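Local structure of glutathione transferase (Phanerochaete chrysosporium, 4F0C) at residues F91-T95 with F96-I100; K99-M102 with T103-L106; Y80-E83 with K84-E88. The protein binds oxidized glutathione and, as a glutathione transferase, probably catalyses glutathione transfer to or from its substrates. All coordinates share one frame; numbering follows the deposited sequence. Where two conformers were deposited one is given.

Overall arrangement
Following the chain from the N terminus, contact 3 comes first: it is the C-terminal part of helix 74-85 in the thioredoxin-like N-terminal domain, where the helix gives way to the linker to the helical C-terminal domain. Contact 1 comes next; its loop ends at the N-cap of helix 96-126, and contact 2 carries on up that helix, sharing Lys99 and Ile100 with contact 1. Contact 3 closes before contact 1 opens; each closes only a local turn, and none encloses another. Asp86 of contact 3 bonds Phe91 and Ser92 of contact 1, so the linker folds back onto the end of helix 74-85. Met102 of contact 2 packs on Ser92 and Val93, and all three contacts also meet the second subunit.

Contact 1: F91-T95 with F96-I100; sequences FSVST and FDDKI. With SO4 (sulfate ion), chain F.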
# COMPACT_ATOMS: atom_id res chain seq x y z
N PHE A 91 -19.59 -2.05 8.47
CA PHE A 91 -18.13 -1.99 8.56
C PHE A 91 -17.56 -1.09 7.49
O PHE A 91 -16.43 -1.30 7.04
CB PHE A 91 -17.53 -3.41 8.44
CG PHE A 91 -18.07 -4.35 9.48
CD1 PHE A 91 -17.64 -4.26 10.79
CD2 PHE A 91 -19.08 -5.25 9.16
CE1 PHE A 91 -18.17 -5.09 11.78
CE2 PHE A 91 -19.61 -6.08 10.15
CZ PHE A 91 -19.16 -5.99 11.45
N SER A 92 -18.36 -0.11 7.05
CA SER A 92 -17.95 0.74 5.92
C SER A 92 -18.83 2.00 5.94
O SER A 92 -19.61 2.20 6.90
CB SER A 92 -18.09 -0.02 4.58
OG SER A 92 -19.45 -0.41 4.36
N VAL A 93 -18.71 2.84 4.92
CA VAL A 93 -19.33 4.16 4.94
C VAL A 93 -20.08 4.46 3.65
O VAL A 93 -19.82 3.83 2.62
CB VAL A 93 -18.28 5.28 5.22
CG1 VAL A 93 -17.77 5.19 6.67
CG2 VAL A 93 -17.09 5.21 4.26
N SER A 94 -20.98 5.44 3.69
CA SER A 94 -21.82 5.71 2.52
C SER A 94 -21.42 6.96 1.71
O SER A 94 -21.47 6.94 0.48
CB SER A 94 -23.30 5.76 2.90
OG SER A 94 -23.48 6.72 3.91
N THR A 95 -20.99 8.03 2.37
CA THR A 95 -20.75 9.29 1.65
C THR A 95 -19.39 9.29 0.96
O THR A 95 -18.46 8.60 1.39
CB THR A 95 -20.80 10.53 2.57
OG1 THR A 95 -19.67 10.56 3.44
CG2 THR A 95 -22.10 10.58 3.41
N PHE A 96 -19.27 10.09 -0.10
CA PHE A 96 -17.98 10.21 -0.78
C PHE A 96 -16.86 10.64 0.17
O PHE A 96 -15.79 10.01 0.20
CB PHE A 96 -18.02 11.18 -1.96
CG PHE A 96 -16.66 11.46 -2.50
CD1 PHE A 96 -15.99 10.49 -3.23
CD2 PHE A 96 -16.01 12.64 -2.19
CE1 PHE A 96 -14.70 10.72 -3.70
CE2 PHE A 96 -14.72 12.87 -2.66
CZ PHE A 96 -14.07 11.90 -3.42
N ASP A 97 -17.11 11.69 0.94
CA ASP A 97 -16.08 12.22 1.84
C ASP A 97 -15.59 11.15 2.80
O ASP A 97 -14.39 11.03 3.03
CB ASP A 97 -16.61 13.41 2.65
CG ASP A 97 -16.82 14.67 1.80
OD1 ASP A 97 -16.69 14.62 0.56
OD2 ASP A 97 -17.16 15.71 2.41
N ASP A 98 -16.51 10.35 3.34
CA ASP A 98 -16.09 9.30 4.26
C ASP A 98 -15.36 8.17 3.52
O ASP A 98 -14.36 7.63 4.00
CB ASP A 98 -17.29 8.71 5.03
CG ASP A 98 -17.86 9.67 6.08
OD1 ASP A 98 -17.17 10.62 6.48
OD2 ASP A 98 -18.99 9.41 6.55
N LYS A 99 -15.88 7.78 2.35
CA LYS A 99 -15.25 6.71 1.59
C LYS A 99 -13.80 7.01 1.22
O LYS A 99 -12.93 6.13 1.30
CB LYS A 99 -16.03 6.42 0.30
CG LYS A 99 -17.33 5.64 0.50
CD LYS A 99 -18.05 5.49 -0.85
CE LYS A 99 -19.40 4.82 -0.70
NZ LYS A 99 -20.00 4.66 -2.08
N ILE A 100 -13.53 8.23 0.78
CA ILE A 100 -12.16 8.52 0.35
C ILE A 100 -11.20 8.53 1.54
O ILE A 100 -10.03 8.12 1.43
CB ILE A 100 -12.06 9.80 -0.48
CG1 ILE A 100 -10.67 9.90 -1.14
CG2 ILE A 100 -12.45 11.08 0.34
CD1 ILE A 100 -10.37 8.74 -2.13
S SO4 F . -22.08 11.45 -1.45
O1 SO4 F . -22.32 12.30 -2.62
O2 SO4 F . -21.59 10.16 -1.92
O3 SO4 F . -21.10 12.11 -0.59
O4 SO4 F . -23.32 11.26 -0.71
O HOH W 1 -21.18 7.61 -2.51
O HOH W 2 -20.83 7.94 5.32
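Thr95 is the N-cap of the helix that begins at Phe96, and it grips the first turn twice. Its OG1 accepts Asp98 N at 3.2 Å, while its carbonyl O takes Lys99 N at 2.9 Å. A chi1 of 71° swings OG1 between the backbone N and the carbonyl carbon, facing that turn. The return arm of a capping box is replaced by water 2, which accepts from Thr95 N and donates to Asp98 OD2 (2.7 Å). The tight part is at buried Val93, which crosses Asp98 at about a right angle, their CB atoms 3.6 Å apart, and Val93 CG2 presses to 3.4 Å from Lys99 N. The looser side, with exposed Ser94 and Thr95, is bridged by water. Extended Lys99 runs alongside the loop, its CE 3.2 Å from Ser94 O, and its NZ shares water 1 with Ser94 O and a sulfate. This ion, probably from the crystallisation liquor, accepts from Phe96 N at O3 (2.8 Å) and weakly at O2, where the helix N terminus would probably attract an anion. Ser92 leans on Val82 and Lys99 on Glu83, both of helix 74-85, and Asp97 OD1 bonds Tyr66 OH of the second subunit next to strand 69-72.

Contact 2: K99-M102 with T103-L106; sequences KIIM and TQWL. With SO4 (sulfate ion), chain C.
Lys99 O to Thr103 N, Ile100 O to Gln104 N, Ile101 O to Trp105 N and Met102 O to Leu106 N are four successive i to i+4 hydrogen bonds, 2.8 to 3.0 Å long, of one regular alpha-helix. The Trp105 bond is the straightest, at 169°. On one side of the helix Ile101, Gln104 and Trp105 point the same way. The methyl CG2 of Ile101, anti to its own N, sits in the plane of the indole at its edge, 3.8 Å from Trp105 CD1, while Ile101 O comes within 3.3 Å of the same CD1. Farther round this edge Trp105 NE1 gives a nearly straight bond (168°) to sulfate O3 at 2.8 Å. Extended Gln104 brings NE2 to sulfate O1 at 2.9 Å, more bent at 144°, and its OE1 accepts from Trp72 N of the second subunit. Arg158 NH2 and Trp72 NE1 of that subunit also bond this sulfate, probably from the crystallisation liquor. A leucine in place of Trp105 has no indole N-H for the sulfate and would probably open a gap beside Ile101 CG2 and leave Trp72 of the second subunit without its edge-to-face partner. Across the helix, water 3 joins Lys99 O to Thr103 OG1, and Leu106 CG rests 3.3 Å from Met102 O. Met102 and Leu106 pack on Leu79 of helix 74-85 and on Ile168 of helix 168-172, Trp105 reaches Leu151 of helix 134-155, and strand 69-72 of the second subunit covers the Trp105 side.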
# COMPACT_ATOMS: atom_id res chain seq x y z
N LYS A 99 -15.88 7.78 2.35
CA LYS A 99 -15.25 6.71 1.59
C LYS A 99 -13.80 7.01 1.22
O LYS A 99 -12.93 6.13 1.30
CB LYS A 99 -16.03 6.42 0.30
CG LYS A 99 -17.33 5.64 0.50
CD LYS A 99 -18.05 5.49 -0.85
CE LYS A 99 -19.40 4.82 -0.70
NZ LYS A 99 -20.00 4.66 -2.08
N ILE A 100 -13.53 8.23 0.78
CA ILE A 100 -12.16 8.52 0.35
C ILE A 100 -11.20 8.53 1.54
O ILE A 100 -10.03 8.12 1.43
CB ILE A 100 -12.06 9.80 -0.48
CG1 ILE A 100 -10.67 9.90 -1.14
CG2 ILE A 100 -12.45 11.08 0.34
CD1 ILE A 100 -10.37 8.74 -2.13
N ILE A 101 -11.70 8.96 2.70
CA ILE A 101 -10.83 8.96 3.88
C ILE A 101 -10.66 7.52 4.41
O ILE A 101 -9.57 7.13 4.85
CB ILE A 101 -11.41 9.91 4.98
CG1 ILE A 101 -11.42 11.35 4.46
CG2 ILE A 101 -10.60 9.77 6.31
CD1 ILE A 101 -10.02 11.85 3.95
N MET A 102 -11.71 6.71 4.32
CA MET A 102 -11.53 5.29 4.68
C MET A 102 -10.46 4.66 3.77
O MET A 102 -9.60 3.87 4.21
CB MET A 102 -12.86 4.54 4.60
CG MET A 102 -12.80 3.10 5.16
SD MET A 102 -14.37 2.24 5.03
CE MET A 102 -14.43 1.90 3.26
N THR A 103 -10.51 5.01 2.49
CA THR A 103 -9.52 4.52 1.52
C THR A 103 -8.10 5.03 1.82
O THR A 103 -7.12 4.28 1.71
CB THR A 103 -9.97 4.86 0.09
OG1 THR A 103 -11.13 4.10 -0.18
CG2 THR A 103 -8.91 4.48 -0.96
N GLN A 104 -7.99 6.30 2.19
CA GLN A 104 -6.71 6.86 2.61
C GLN A 104 -6.09 6.03 3.76
O GLN A 104 -4.93 5.68 3.70
CB GLN A 104 -6.94 8.28 3.10
CG GLN A 104 -5.72 8.97 3.76
CD GLN A 104 -6.17 10.20 4.51
OE1 GLN A 104 -6.19 11.31 3.96
NE2 GLN A 104 -6.59 10.01 5.80
N TRP A 105 -6.87 5.75 4.80
CA TRP A 105 -6.37 4.96 5.91
C TRP A 105 -6.00 3.54 5.48
O TRP A 105 -5.02 2.99 5.98
CB TRP A 105 -7.35 4.96 7.09
CG TRP A 105 -7.24 6.28 7.85
CD1 TRP A 105 -8.07 7.36 7.74
CD2 TRP A 105 -6.20 6.65 8.76
NE1 TRP A 105 -7.63 8.38 8.56
CE2 TRP A 105 -6.48 7.97 9.19
CE3 TRP A 105 -5.08 5.97 9.27
CZ2 TRP A 105 -5.66 8.64 10.12
CZ3 TRP A 105 -4.24 6.65 10.19
CH2 TRP A 105 -4.54 7.97 10.59
N LEU A 106 -6.77 2.95 4.57
CA LEU A 106 -6.40 1.64 4.02
C LEU A 106 -5.05 1.69 3.28
O LEU A 106 -4.21 0.79 3.42
CB LEU A 106 -7.49 1.07 3.09
CG LEU A 106 -8.77 0.66 3.83
CD1 LEU A 106 -9.96 0.48 2.84
CD2 LEU A 106 -8.49 -0.64 4.58
S SO4 C . -7.73 12.20 8.77
O1 SO4 C . -6.56 11.97 7.91
O2 SO4 C . -8.69 13.06 8.09
O3 SO4 C . -8.55 11.00 9.03
O4 SO4 C . -7.24 12.74 10.00
O HOH W 3 -13.41 3.66 0.87

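Contact 3: Y80-E83 with K84-E88; sequences YIVE and KYDPE
Tyr80 with Lys84, Ile81 with Tyr85 and Val82 with Asp86 build the C-terminal turns of helix 74-85, the helix that follows strand 69-72 in the thioredoxin-like N-terminal domain, and the start of the loop beyond it. Lys84 N reaches Tyr80 O at 3.1 Å in ordinary helical fashion and Tyr85 N reaches Ile81 O at 2.8 Å with a bent 135°. The bonds become more bent toward the end of the helix, and the last, Asp86 N to Val82 O, is weak. One water lies 2.6 Å from Val82 O and also meets Asp86 O; another meets Glu83 O and, weakly, Asp86 N. Among the side chains, Lys84 crosses Tyr80 obliquely and lays CD 3.6 Å from Tyr80 CE1; bends at chi3 and chi4 then turn CE and NZ, and the amine makes a cation-pi contact with Tyr66. Tyr80 brings CE2 to the edge of the Tyr85 ring, near its plane, 4.1 Å from Tyr85 CE2. One face of the Tyr85 ring lies under Lys84 CB, offset toward the rim. Both phenol hydroxyls bond Asp63 OD2, which ties the two rings to the end of strand 60-63. Asp86 has CG anti to its N (chi1 -174°) and lies beside Val82, with Val82 CB 3.9 Å from Asp86 CB. This orientation lets OD2 bond Ser92 OG and Phe91 N while OD1 bonds Lys90 N; three bonds probably favour the charged carboxylate. Ile81 packs on Leu24, Leu25 and Leu28 of helix 18-28, the Tyr80 ring meets that of Phe69 at strand 69-72, their planes nearly parallel, and Glu83 and Lys84 touch Phe96 in helix 96-126 of the second subunit.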
# COMPACT_ATOMS: atom_id res chain seq x y z
N TYR A 80 -13.74 -4.73 -1.78
CA TYR A 80 -14.65 -5.50 -2.63
C TYR A 80 -15.79 -6.04 -1.77
O TYR A 80 -16.97 -5.88 -2.10
CB TYR A 80 -13.92 -6.68 -3.30
CG TYR A 80 -14.85 -7.64 -4.07
CD1 TYR A 80 -15.27 -7.36 -5.37
CD2 TYR A 80 -15.31 -8.82 -3.46
CE1 TYR A 80 -16.14 -8.23 -6.07
CE2 TYR A 80 -16.20 -9.69 -4.14
CZ TYR A 80 -16.59 -9.40 -5.43
OH TYR A 80 -17.44 -10.26 -6.11
N ILE A 81 -15.44 -6.66 -0.66
CA ILE A 81 -16.44 -7.28 0.19
C ILE A 81 -17.44 -6.25 0.74
O ILE A 81 -18.67 -6.48 0.72
CB ILE A 81 -15.80 -8.07 1.33
CG1 ILE A 81 -15.05 -9.28 0.76
CG2 ILE A 81 -16.90 -8.57 2.32
CD1 ILE A 81 -14.14 -9.97 1.75
N VAL A 82 -16.95 -5.12 1.24
CA VAL A 82 -17.91 -4.14 1.78
C VAL A 82 -18.72 -3.42 0.69
O VAL A 82 -19.89 -3.09 0.93
CB VAL A 82 -17.30 -3.10 2.77
CG1 VAL A 82 -16.74 -3.81 4.01
CG2 VAL A 82 -16.25 -2.19 2.09
N GLU A 83 -18.13 -3.16 -0.47
CA GLU A 83 -18.92 -2.56 -1.54
C GLU A 83 -20.11 -3.45 -1.92
O GLU A 83 -21.24 -2.98 -2.10
CB GLU A 83 -18.03 -2.24 -2.75
CG GLU A 83 -17.21 -0.96 -2.52
CD GLU A 83 -18.07 0.30 -2.62
OE1 GLU A 83 -17.65 1.35 -2.10
OE2 GLU A 83 -19.16 0.24 -3.23
N LYS A 84 -19.86 -4.75 -2.04
CA LYS A 84 -20.90 -5.62 -2.56
C LYS A 84 -21.77 -6.29 -1.51
O LYS A 84 -22.89 -6.68 -1.82
CB LYS A 84 -20.28 -6.70 -3.49
CG LYS A 84 -19.97 -6.15 -4.88
CD LYS A 84 -19.62 -7.24 -5.92
CE LYS A 84 -20.69 -8.31 -6.11
NZ LYS A 84 -21.91 -7.90 -6.87
N TYR A 85 -21.26 -6.44 -0.29
CA TYR A 85 -21.91 -7.28 0.71
C TYR A 85 -22.00 -6.64 2.11
O TYR A 85 -22.23 -7.33 3.11
CB TYR A 85 -21.21 -8.64 0.82
CG TYR A 85 -21.15 -9.37 -0.52
CD1 TYR A 85 -22.32 -9.87 -1.11
CD2 TYR A 85 -19.94 -9.50 -1.22
CE1 TYR A 85 -22.28 -10.51 -2.33
CE2 TYR A 85 -19.88 -10.16 -2.44
CZ TYR A 85 -21.07 -10.65 -3.01
OH TYR A 85 -21.06 -11.31 -4.23
N ASP A 86 -21.91 -5.32 2.16
CA ASP A 86 -22.17 -4.58 3.40
C ASP A 86 -23.17 -3.45 3.14
O ASP A 86 -22.84 -2.25 3.30
CB ASP A 86 -20.83 -4.05 3.99
CG ASP A 86 -21.01 -3.39 5.36
OD1 ASP A 86 -21.99 -3.73 6.08
OD2 ASP A 86 -20.14 -2.58 5.74
N PRO A 87 -24.40 -3.80 2.69
CA PRO A 87 -25.34 -2.75 2.25
C PRO A 87 -25.83 -1.87 3.42
O PRO A 87 -26.30 -0.75 3.20
CB PRO A 87 -26.52 -3.55 1.65
CG PRO A 87 -26.46 -4.87 2.38
CD PRO A 87 -24.97 -5.15 2.51
N GLU A 88 -25.73 -2.37 4.64
CA GLU A 88 -26.10 -1.55 5.80
C GLU A 88 -24.91 -0.78 6.38
O GLU A 88 -25.06 -0.11 7.42
CB GLU A 88 -26.75 -2.41 6.87
CG GLU A 88 -28.13 -2.97 6.39
CD GLU A 88 -28.90 -3.69 7.46
OE1 GLU A 88 -28.53 -4.82 7.85
OE2 GLU A 88 -29.93 -3.12 7.86
O HOH W 4 -21.57 -1.16 1.15
O HOH W 5 -22.93 -3.42 -0.15